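Local coordinates for nuclear hormone receptor HR38 (Drosophila melanogaster, PDB 1PDU), which is an orphan nuclear receptor that mediates an atypical ecdysteroid signalling pathway, probably by regulating transcription, at residues Q51-I63 / C111-F125. Sequence-based numbering, arbitrary orientation.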
# COMPACT_ATOMS: atom_id res chain seq x y z
N GLN A 51 -1.71 16.68 -9.69
CA GLN A 51 -1.20 15.39 -10.15
C GLN A 51 -1.01 14.39 -9.02
O GLN A 51 -1.30 13.20 -9.18
CB GLN A 51 0.12 15.60 -10.88
CG GLN A 51 0.99 14.35 -10.98
CD GLN A 51 2.24 14.58 -11.82
OE1 GLN A 51 2.19 14.56 -13.05
NE2 GLN A 51 3.37 14.81 -11.15
N PHE A 52 -0.51 14.88 -7.89
CA PHE A 52 -0.28 14.03 -6.73
C PHE A 52 -1.60 13.48 -6.20
O PHE A 52 -1.73 12.29 -5.94
CB PHE A 52 0.44 14.83 -5.64
CG PHE A 52 0.58 14.09 -4.34
CD1 PHE A 52 1.48 13.04 -4.22
CD2 PHE A 52 -0.25 14.39 -3.27
CE1 PHE A 52 1.56 12.28 -3.05
CE2 PHE A 52 -0.19 13.65 -2.10
CZ PHE A 52 0.71 12.58 -1.98
N TYR A 53 -2.59 14.35 -6.03
CA TYR A 53 -3.87 13.90 -5.53
C TYR A 53 -4.46 12.83 -6.45
O TYR A 53 -4.91 11.78 -6.00
CB TYR A 53 -4.85 15.08 -5.40
CG TYR A 53 -4.60 15.95 -4.19
CD1 TYR A 53 -3.91 15.46 -3.08
CD2 TYR A 53 -5.06 17.27 -4.15
CE1 TYR A 53 -3.67 16.25 -1.96
CE2 TYR A 53 -4.83 18.08 -3.02
CZ TYR A 53 -4.14 17.56 -1.93
OH TYR A 53 -3.89 18.34 -0.82
N GLN A 54 -4.43 13.12 -7.75
CA GLN A 54 -4.95 12.24 -8.79
C GLN A 54 -4.28 10.88 -8.72
O GLN A 54 -4.94 9.84 -8.75
CB GLN A 54 -4.70 12.87 -10.16
CG GLN A 54 -5.43 12.19 -11.29
CD GLN A 54 -6.92 12.17 -11.03
OE1 GLN A 54 -7.54 13.23 -10.80
NE2 GLN A 54 -7.51 10.98 -11.06
N LEU A 55 -2.96 10.92 -8.66
CA LEU A 55 -2.12 9.73 -8.58
C LEU A 55 -2.49 8.91 -7.35
O LEU A 55 -2.70 7.70 -7.43
CB LEU A 55 -0.66 10.16 -8.50
CG LEU A 55 0.38 9.09 -8.24
CD1 LEU A 55 0.38 8.11 -9.40
CD2 LEU A 55 1.75 9.74 -8.08
N LEU A 56 -2.59 9.59 -6.22
CA LEU A 56 -2.93 8.93 -4.97
C LEU A 56 -4.36 8.35 -4.99
O LEU A 56 -4.55 7.17 -4.70
CB LEU A 56 -2.76 9.92 -3.82
CG LEU A 56 -2.83 9.42 -2.37
CD1 LEU A 56 -2.26 8.01 -2.24
CD2 LEU A 56 -2.06 10.40 -1.49
N THR A 57 -5.36 9.16 -5.34
CA THR A 57 -6.74 8.68 -5.35
C THR A 57 -7.03 7.53 -6.31
O THR A 57 -7.71 6.57 -5.94
CB THR A 57 -7.78 9.81 -5.63
OG1 THR A 57 -7.43 10.51 -6.83
CG2 THR A 57 -7.83 10.79 -4.48
N SER A 58 -6.52 7.61 -7.53
CA SER A 58 -6.79 6.54 -8.48
C SER A 58 -6.06 5.26 -8.12
O SER A 58 -6.51 4.17 -8.45
CB SER A 58 -6.42 6.97 -9.90
OG SER A 58 -5.04 7.22 -10.00
N SER A 59 -4.92 5.38 -7.43
CA SER A 59 -4.18 4.19 -7.01
C SER A 59 -4.96 3.53 -5.88
O SER A 59 -5.04 2.31 -5.78
CB SER A 59 -2.78 4.56 -6.52
OG SER A 59 -1.96 4.98 -7.60
N VAL A 60 -5.55 4.36 -5.02
CA VAL A 60 -6.33 3.84 -3.91
C VAL A 60 -7.57 3.13 -4.46
O VAL A 60 -8.02 2.15 -3.89
CB VAL A 60 -6.70 4.97 -2.93
CG1 VAL A 60 -7.73 4.49 -1.91
CG2 VAL A 60 -5.43 5.42 -2.20
N ASP A 61 -8.10 3.63 -5.58
CA ASP A 61 -9.26 2.99 -6.20
C ASP A 61 -8.87 1.58 -6.61
O ASP A 61 -9.65 0.64 -6.45
CB ASP A 61 -9.71 3.76 -7.44
CG ASP A 61 -10.42 5.05 -7.10
OD1 ASP A 61 -11.15 5.07 -6.08
OD2 ASP A 61 -10.27 6.04 -7.86
N VAL A 62 -7.65 1.43 -7.13
CA VAL A 62 -7.16 0.13 -7.55
C VAL A 62 -6.93 -0.73 -6.32
O VAL A 62 -7.26 -1.91 -6.32
CB VAL A 62 -5.84 0.24 -8.34
CG1 VAL A 62 -5.18 -1.13 -8.44
CG2 VAL A 62 -6.12 0.77 -9.75
N ILE A 63 -6.37 -0.14 -5.28
CA ILE A 63 -6.14 -0.89 -4.05
C ILE A 63 -7.50 -1.33 -3.49
O ILE A 63 -7.62 -2.36 -2.84
CB ILE A 63 -5.40 -0.02 -3.03
CG1 ILE A 63 -3.96 0.18 -3.50
CG2 ILE A 63 -5.47 -0.66 -1.64
CD1 ILE A 63 -3.28 1.34 -2.80
N CYS A 111 0.47 1.75 -8.66
CA CYS A 111 -0.49 0.71 -8.99
C CYS A 111 -1.67 1.11 -9.88
O CYS A 111 -2.51 0.29 -10.21
CB CYS A 111 -0.98 0.01 -7.71
SG CYS A 111 -1.70 1.06 -6.47
N ASN A 112 -1.72 2.38 -10.27
CA ASN A 112 -2.77 2.82 -11.17
C ASN A 112 -2.16 2.80 -12.57
O ASN A 112 -2.76 3.24 -13.54
CB ASN A 112 -3.26 4.23 -10.79
CG ASN A 112 -2.27 5.32 -11.13
OD1 ASN A 112 -1.05 5.12 -11.12
ND2 ASN A 112 -2.79 6.50 -11.43
N GLY A 113 -0.94 2.26 -12.65
CA GLY A 113 -0.24 2.16 -13.91
C GLY A 113 0.63 3.36 -14.30
O GLY A 113 1.49 3.25 -15.17
N THR A 114 0.41 4.50 -13.64
CA THR A 114 1.18 5.70 -13.93
C THR A 114 2.64 5.56 -13.51
O THR A 114 2.94 5.07 -12.42
CB THR A 114 0.59 6.93 -13.21
OG1 THR A 114 -0.70 7.22 -13.76
CG2 THR A 114 1.50 8.15 -13.37
N VAL A 115 3.54 6.00 -14.40
CA VAL A 115 4.98 5.96 -14.15
C VAL A 115 5.51 7.38 -14.23
O VAL A 115 5.14 8.13 -15.13
CB VAL A 115 5.71 5.11 -15.21
CG1 VAL A 115 7.21 5.07 -14.91
CG2 VAL A 115 5.13 3.71 -15.26
N LEU A 116 6.38 7.75 -13.30
CA LEU A 116 6.98 9.09 -13.27
C LEU A 116 8.45 8.96 -12.87
O LEU A 116 8.89 7.89 -12.44
CB LEU A 116 6.28 9.97 -12.23
CG LEU A 116 4.76 10.16 -12.24
CD1 LEU A 116 4.32 10.71 -10.88
CD2 LEU A 116 4.36 11.11 -13.36
N HIS A 117 9.19 10.06 -13.01
CA HIS A 117 10.58 10.07 -12.57
C HIS A 117 10.51 10.23 -11.06
O HIS A 117 9.58 10.84 -10.54
CB HIS A 117 11.35 11.30 -13.07
CG HIS A 117 11.64 11.32 -14.54
ND1 HIS A 117 10.69 11.67 -15.48
CD2 HIS A 117 12.80 11.16 -15.22
CE1 HIS A 117 11.25 11.72 -16.67
NE2 HIS A 117 12.53 11.42 -16.54
N ARG A 118 11.49 9.70 -10.35
CA ARG A 118 11.52 9.87 -8.91
C ARG A 118 11.61 11.36 -8.63
O ARG A 118 11.09 11.85 -7.63
CB ARG A 118 12.72 9.15 -8.31
CG ARG A 118 12.68 7.68 -8.61
CD ARG A 118 13.45 6.88 -7.60
NE ARG A 118 13.17 5.46 -7.78
CZ ARG A 118 13.72 4.49 -7.06
NH1 ARG A 118 14.58 4.78 -6.09
NH2 ARG A 118 13.39 3.23 -7.30
N THR A 119 12.27 12.09 -9.53
CA THR A 119 12.43 13.53 -9.38
C THR A 119 11.14 14.33 -9.52
O THR A 119 11.03 15.43 -8.98
CB THR A 119 13.48 14.07 -10.36
OG1 THR A 119 13.10 13.74 -11.70
CG2 THR A 119 14.86 13.48 -10.04
N GLN A 120 10.17 13.80 -10.26
CA GLN A 120 8.89 14.50 -10.41
C GLN A 120 8.05 14.29 -9.15
O GLN A 120 7.07 14.99 -8.92
CB GLN A 120 8.10 13.96 -11.60
CG GLN A 120 8.68 14.26 -12.98
CD GLN A 120 8.00 13.47 -14.08
OE1 GLN A 120 7.98 12.24 -14.04
NE2 GLN A 120 7.44 14.16 -15.06
N CYS A 121 8.42 13.29 -8.35
CA CYS A 121 7.69 12.97 -7.13
C CYS A 121 8.29 13.69 -5.93
O CYS A 121 7.58 14.02 -4.97
CB CYS A 121 7.72 11.47 -6.88
SG CYS A 121 6.99 10.49 -8.21
N LEU A 122 9.60 13.90 -5.97
CA LEU A 122 10.27 14.58 -4.88
C LEU A 122 9.60 15.93 -4.69
O LEU A 122 9.47 16.43 -3.57
CB LEU A 122 11.75 14.77 -5.21
CG LEU A 122 12.63 15.24 -4.06
CD1 LEU A 122 12.63 14.18 -2.95
CD2 LEU A 122 14.05 15.51 -4.56
N ARG A 123 9.14 16.50 -5.79
CA ARG A 123 8.47 17.79 -5.74
C ARG A 123 7.19 17.75 -4.90
O ARG A 123 6.92 18.66 -4.12
CB ARG A 123 8.15 18.25 -7.17
N SER A 124 6.39 16.70 -5.05
CA SER A 124 5.15 16.61 -4.30
C SER A 124 5.25 15.79 -3.02
O SER A 124 4.65 16.16 -2.00
CB SER A 124 4.03 16.06 -5.19
OG SER A 124 4.43 14.85 -5.82
N PHE A 125 5.99 14.69 -3.06
CA PHE A 125 6.15 13.85 -1.87
C PHE A 125 7.06 14.51 -0.85
O PHE A 125 6.86 14.36 0.35
CB PHE A 125 6.75 12.49 -2.23
CG PHE A 125 5.79 11.53 -2.85
CD1 PHE A 125 5.28 11.75 -4.12
CD2 PHE A 125 5.43 10.37 -2.17
CE1 PHE A 125 4.42 10.83 -4.71
CE2 PHE A 125 4.57 9.43 -2.75
CZ PHE A 125 4.06 9.66 -4.02
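Phe52 turns the edge of its ring to the face of Phe125, a T-shaped pair with centroids 5.1 Å apart and planes at 84°. CE1 of Phe52 stands 3.6 Å above the Phe125 plane, displaced toward the rim near CE1 of Phe125, while CD2 of Leu55 lies at the edge of the Phe125 ring. The CG of Phe52 is anti to its backbone N (chi1 173°), which sets the ring against Ser124 and Phe125. Ser124 adds its CB, 3.8 Å from CB of Phe52. A further flat group, the amide of Asn112, lies alongside Ser58 and Ser59. Its ND2 donates to OG of Ser58 at 2.8 Å, a bent bond (131°) whose acceptor sits out of the amide plane. The other end of the amide closes an Asx turn: OD1 accepts from N of Thr114, which approaches from above the carbonyl plane. Between the aromatic and polar ends, Leu55 spreads its methyls, CD2 meeting CD1 of Leu116 tip to tip at 3.9 Å and CD1 lying against Asn112 and Thr114. Beyond Asn112, SG of Cys111 packs against CB of Ser59 and CG1 of Ile63. Helix 204-225 continues the apolar layer, with Ile219 and Leu222 touching Phe52.

In this nuclear-receptor ligand-binding domain the contact fastens the two-stranded hairpin and the short helix after it onto helix 45-67. Chemically the seam is mostly apolar, with one side-chain relay set into it: Ser58 OG gives its proton to O of Gln54 and receives one from Asn112, whose OD1 in turn grips the turn. The amide is thus held at both ends, which should restrict its rotation and tie the loop before strand 115-117 to the helix.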